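Local coordinates for protein RNase III inhibitor (Mycobacterium tuberculosis, PDB 5M3I) that is of unknown function but belongs to the macro domain family, with a three-layer fold of helices on both faces of a mixed beta sheet, at residues Ala26-Val31 / Ile85-Lys90; Val31-Val36 / Val65-Met70. All coordinates share one frame; numbering follows the deposited sequence.

Interaction 1 of 2, residues Ala26-Val31 / Ile85-Lys90; sequences ALVNTV and INFPTK
N29 and N86 meet at one rung of two parallel strands, 26-31 and 85-88, in the interior of the mixed sheet of the macro domain. Their pairing illustrates how side chains can add a polar bond to a backbone register. From N29, CB already lies 3.5 Å from N86 OD1. CG stands anti to the backbone N (chi1 -176°), and from there ND2 reaches the same oxygen at 2.9 Å. N29 CG itself is 3.6 Å from N86 OD1, so that CB, CG and ND2 all face one oxygen. The donor approaches OD1 almost straight on, although the N-H itself is bent (145°), and the two amide planes are turned 66° apart. The other end of the N86 amide is also engaged, since its ND2 donates to F71 O on the edge strand. N29 packs against helix 40-48, whereas V28, I85 and F87 occupy the other face, where helix 99-115 covers I85 and F87. On that side V28 CG1 touches F87 CB at 3.7 Å. The backbone bonds alternate across the pair, among them F87 N to N29 O at 2.7 Å. Past P88 the last firm bond runs from T89 N to V31 O, and the T30 and T89 methyls, CG2 to CG2, meet at 3.6 Å.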
# COMPACT_ATOMS: atom_id res chain seq x y z
N ALA A 26 3.58 7.97 5.48
CA ALA A 26 3.67 6.94 4.44
C ALA A 26 2.38 6.85 3.63
O ALA A 26 1.29 7.14 4.13
CB ALA A 26 3.97 5.59 5.06
N LEU A 27 2.53 6.46 2.37
CA LEU A 27 1.38 6.11 1.54
C LEU A 27 1.54 4.68 1.11
O LEU A 27 2.65 4.29 0.74
CB LEU A 27 1.35 6.99 0.30
CG LEU A 27 1.38 8.49 0.51
CD1 LEU A 27 1.42 9.17 -0.85
CD2 LEU A 27 0.15 8.94 1.27
N VAL A 28 0.46 3.91 1.13
CA VAL A 28 0.44 2.57 0.56
C VAL A 28 -0.12 2.53 -0.87
O VAL A 28 -1.15 3.13 -1.19
CB VAL A 28 -0.36 1.62 1.43
CG1 VAL A 28 -0.37 0.22 0.81
CG2 VAL A 28 0.20 1.59 2.84
N ASN A 29 0.61 1.87 -1.75
CA ASN A 29 0.25 1.64 -3.12
C ASN A 29 -0.02 0.13 -3.29
O ASN A 29 0.50 -0.67 -2.52
CB ASN A 29 1.41 2.09 -4.00
CG ASN A 29 1.13 1.99 -5.49
OD1 ASN A 29 -0.02 1.94 -5.93
ND2 ASN A 29 2.19 1.93 -6.28
N THR A 30 -0.91 -0.25 -4.21
CA THR A 30 -1.23 -1.65 -4.49
C THR A 30 -0.58 -2.00 -5.80
O THR A 30 -0.81 -1.30 -6.81
CB THR A 30 -2.75 -1.91 -4.60
OG1 THR A 30 -3.37 -0.93 -5.44
CG2 THR A 30 -3.38 -1.80 -3.23
N VAL A 31 0.21 -3.07 -5.80
CA VAL A 31 0.98 -3.44 -6.97
C VAL A 31 0.90 -4.92 -7.29
O VAL A 31 0.47 -5.74 -6.47
CB VAL A 31 2.49 -3.10 -6.82
CG1 VAL A 31 2.66 -1.62 -6.62
CG2 VAL A 31 3.15 -3.87 -5.69
N ILE A 85 4.98 2.63 0.41
CA ILE A 85 4.95 1.21 0.73
C ILE A 85 4.13 0.54 -0.35
O ILE A 85 2.90 0.66 -0.40
CB ILE A 85 4.35 0.97 2.09
CG1 ILE A 85 5.10 1.79 3.15
CG2 ILE A 85 4.39 -0.51 2.43
CD1 ILE A 85 4.45 1.80 4.51
N ASN A 86 4.81 -0.16 -1.25
CA ASN A 86 4.15 -0.86 -2.33
C ASN A 86 3.75 -2.22 -1.84
O ASN A 86 4.59 -3.06 -1.55
CB ASN A 86 5.07 -0.98 -3.53
CG ASN A 86 5.39 0.37 -4.14
OD1 ASN A 86 4.56 0.95 -4.85
ND2 ASN A 86 6.60 0.87 -3.90
N PHE A 87 2.45 -2.44 -1.74
CA PHE A 87 1.84 -3.66 -1.16
C PHE A 87 1.40 -4.55 -2.31
O PHE A 87 0.52 -4.17 -3.07
CB PHE A 87 0.64 -3.20 -0.35
CG PHE A 87 -0.01 -4.22 0.48
CD1 PHE A 87 -0.47 -5.40 -0.08
CD2 PHE A 87 -0.18 -4.01 1.82
CE1 PHE A 87 -1.07 -6.34 0.70
CE2 PHE A 87 -0.73 -4.97 2.62
CZ PHE A 87 -1.22 -6.12 2.04
N PRO A 88 2.03 -5.74 -2.47
CA PRO A 88 1.58 -6.61 -3.59
C PRO A 88 0.24 -7.24 -3.33
O PRO A 88 0.08 -7.94 -2.37
CB PRO A 88 2.69 -7.67 -3.68
CG PRO A 88 3.91 -6.96 -3.10
CD PRO A 88 3.31 -6.24 -1.92
N THR A 89 -0.73 -6.94 -4.18
CA THR A 89 -2.06 -7.48 -4.06
C THR A 89 -2.28 -8.56 -5.14
O THR A 89 -3.30 -9.23 -5.12
CB THR A 89 -3.12 -6.38 -4.23
OG1 THR A 89 -2.89 -5.68 -5.47
CG2 THR A 89 -3.03 -5.42 -3.13
N LYS A 90 -1.34 -8.68 -6.08
CA LYS A 90 -1.43 -9.63 -7.19
C LYS A 90 -0.04 -10.08 -7.59
O LYS A 90 0.97 -9.32 -7.39
CB LYS A 90 -1.98 -8.93 -8.44
CG LYS A 90 -3.40 -8.50 -8.40
CD LYS A 90 -3.72 -7.74 -9.68
CE LYS A 90 -5.21 -7.44 -9.82
NZ LYS A 90 -5.67 -7.78 -11.19

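Interaction 2 of 2, residues Val31-Val36 / Val65-Met70; sequences VNCVGV and VTIGKM
Two backbone N-H groups converge on the side-chain oxygen of N32, whose backbone O lies 4.3 Å from V65 CG1 across the contact. V34 N donates to N32 OD1 at 3.1 Å, in the carbonyl plane and on a lone pair, which makes an Asx turn; V36 N adds a weak bond. The other end of the amide, ND2, donates to V36 O over a short 2.6 Å, with the N-H bent to 139°. One amide thus reaches both polar groups of the V36 backbone, the N only weakly, and helps to shape the loop between strand 26-31 and helix 40-48. Y56 OH of helix 50-61 is hydrogen-bonded to N32 O.

This folded loop presents C33 to 65-70, and the cysteine carries most of the contact. Its SG stands anti to the carbonyl carbon (chi1 -59°) and rests against backbone as well as side chains: T66 CA lies 3.7 Å and V65 O 3.5 Å from SG. V65 CG1 and I67 CD1 each lie 4.2 Å from the sulfur. Behind them, V65 packs on A59 and C60 of helix 50-61, and I67 on Y101. T66 to K69 form a type II beta turn, with G68 at the positive phi that suits glycine.

The side-chain polar bonds of N32 to V34 and V36 lie within its own loop, and the two loops meet chiefly through van der Waals contact around the sulfur of C33.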
# COMPACT_ATOMS: atom_id res chain seq x y z
N VAL A 31 0.21 -3.07 -5.80
CA VAL A 31 0.98 -3.44 -6.97
C VAL A 31 0.90 -4.92 -7.29
O VAL A 31 0.47 -5.74 -6.47
CB VAL A 31 2.49 -3.10 -6.82
CG1 VAL A 31 2.66 -1.62 -6.62
CG2 VAL A 31 3.15 -3.87 -5.69
N ASN A 32 1.28 -5.22 -8.54
CA ASN A 32 1.56 -6.54 -8.99
C ASN A 32 3.07 -6.80 -8.93
O ASN A 32 3.84 -5.86 -8.70
CB ASN A 32 1.03 -6.75 -10.43
CG ASN A 32 1.65 -5.80 -11.44
OD1 ASN A 32 2.85 -5.86 -11.74
ND2 ASN A 32 0.81 -4.89 -11.97
N CYS A 33 3.46 -8.06 -9.14
CA CYS A 33 4.86 -8.50 -9.06
C CYS A 33 5.62 -8.52 -10.41
O CYS A 33 6.73 -9.00 -10.46
CB CYS A 33 4.95 -9.90 -8.40
SG CYS A 33 4.28 -9.99 -6.71
N VAL A 34 5.01 -8.02 -11.49
CA VAL A 34 5.60 -8.11 -12.80
C VAL A 34 5.97 -6.76 -13.38
O VAL A 34 6.21 -6.65 -14.58
CB VAL A 34 4.74 -8.94 -13.78
CG1 VAL A 34 4.54 -10.35 -13.24
CG2 VAL A 34 3.40 -8.28 -14.11
N GLY A 35 6.04 -5.74 -12.54
CA GLY A 35 6.69 -4.50 -12.94
C GLY A 35 5.84 -3.52 -13.71
O GLY A 35 6.36 -2.73 -14.49
N VAL A 36 4.54 -3.58 -13.54
CA VAL A 36 3.62 -2.76 -14.32
C VAL A 36 2.66 -2.04 -13.43
O VAL A 36 1.92 -2.65 -12.66
CB VAL A 36 2.80 -3.62 -15.30
CG1 VAL A 36 1.86 -2.73 -16.13
CG2 VAL A 36 3.72 -4.42 -16.22
N VAL A 65 10.17 -8.61 -5.78
CA VAL A 65 8.81 -8.28 -5.34
C VAL A 65 7.96 -9.55 -5.34
O VAL A 65 7.77 -10.16 -6.39
CB VAL A 65 8.18 -7.21 -6.25
CG1 VAL A 65 6.82 -6.77 -5.73
CG2 VAL A 65 9.09 -6.01 -6.36
N THR A 66 7.40 -9.88 -4.18
CA THR A 66 6.58 -11.04 -3.97
C THR A 66 5.41 -10.76 -3.05
O THR A 66 5.44 -9.83 -2.22
CB THR A 66 7.40 -12.18 -3.29
OG1 THR A 66 8.11 -11.66 -2.15
CG2 THR A 66 8.41 -12.79 -4.27
N ILE A 67 4.38 -11.60 -3.15
CA ILE A 67 3.29 -11.61 -2.20
C ILE A 67 3.86 -11.76 -0.78
O ILE A 67 4.69 -12.63 -0.55
CB ILE A 67 2.28 -12.76 -2.48
CG1 ILE A 67 1.64 -12.63 -3.88
CG2 ILE A 67 1.17 -12.80 -1.41
CD1 ILE A 67 1.09 -11.25 -4.23
N GLY A 68 3.43 -10.91 0.13
CA GLY A 68 3.69 -11.05 1.55
C GLY A 68 4.86 -10.19 2.03
O GLY A 68 5.25 -10.29 3.19
N LYS A 69 5.40 -9.39 1.14
CA LYS A 69 6.57 -8.59 1.40
C LYS A 69 6.35 -7.20 0.78
O LYS A 69 6.12 -7.07 -0.40
CB LYS A 69 7.77 -9.30 0.79
CG LYS A 69 9.10 -8.56 0.81
CD LYS A 69 10.23 -9.58 0.58
CE LYS A 69 11.35 -9.07 -0.32
NZ LYS A 69 12.30 -8.18 0.42
N MET A 70 6.41 -6.17 1.61
CA MET A 70 6.35 -4.83 1.13
C MET A 70 7.61 -4.51 0.32
O MET A 70 8.71 -4.93 0.72
CB MET A 70 6.20 -3.85 2.31
CG MET A 70 4.95 -4.02 3.20
SD MET A 70 3.36 -3.98 2.33
CE MET A 70 3.14 -5.73 1.96

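Followed from the N terminus, the chain runs up strand 26-31 and at V31, the residue both interactions share, passes into the loop 31-36. Helices 40-48 and 50-61 come next, and interaction 2 closes this excursion when 65-70 returns beside C33. The chain then forms edge strand 71-74 before strand 83-88 pairs with strand 26-31, so interaction 1 closes a longer loop that encloses the first. The two also touch directly: P88 CG packs on T66 O at 3.4 Å, and F87 CD2 on M70 SD at 3.6 Å. Together they join the middle of the sheet to the loops that flank the helical pair at the C-terminal ends of strands 26-31 and 83-88.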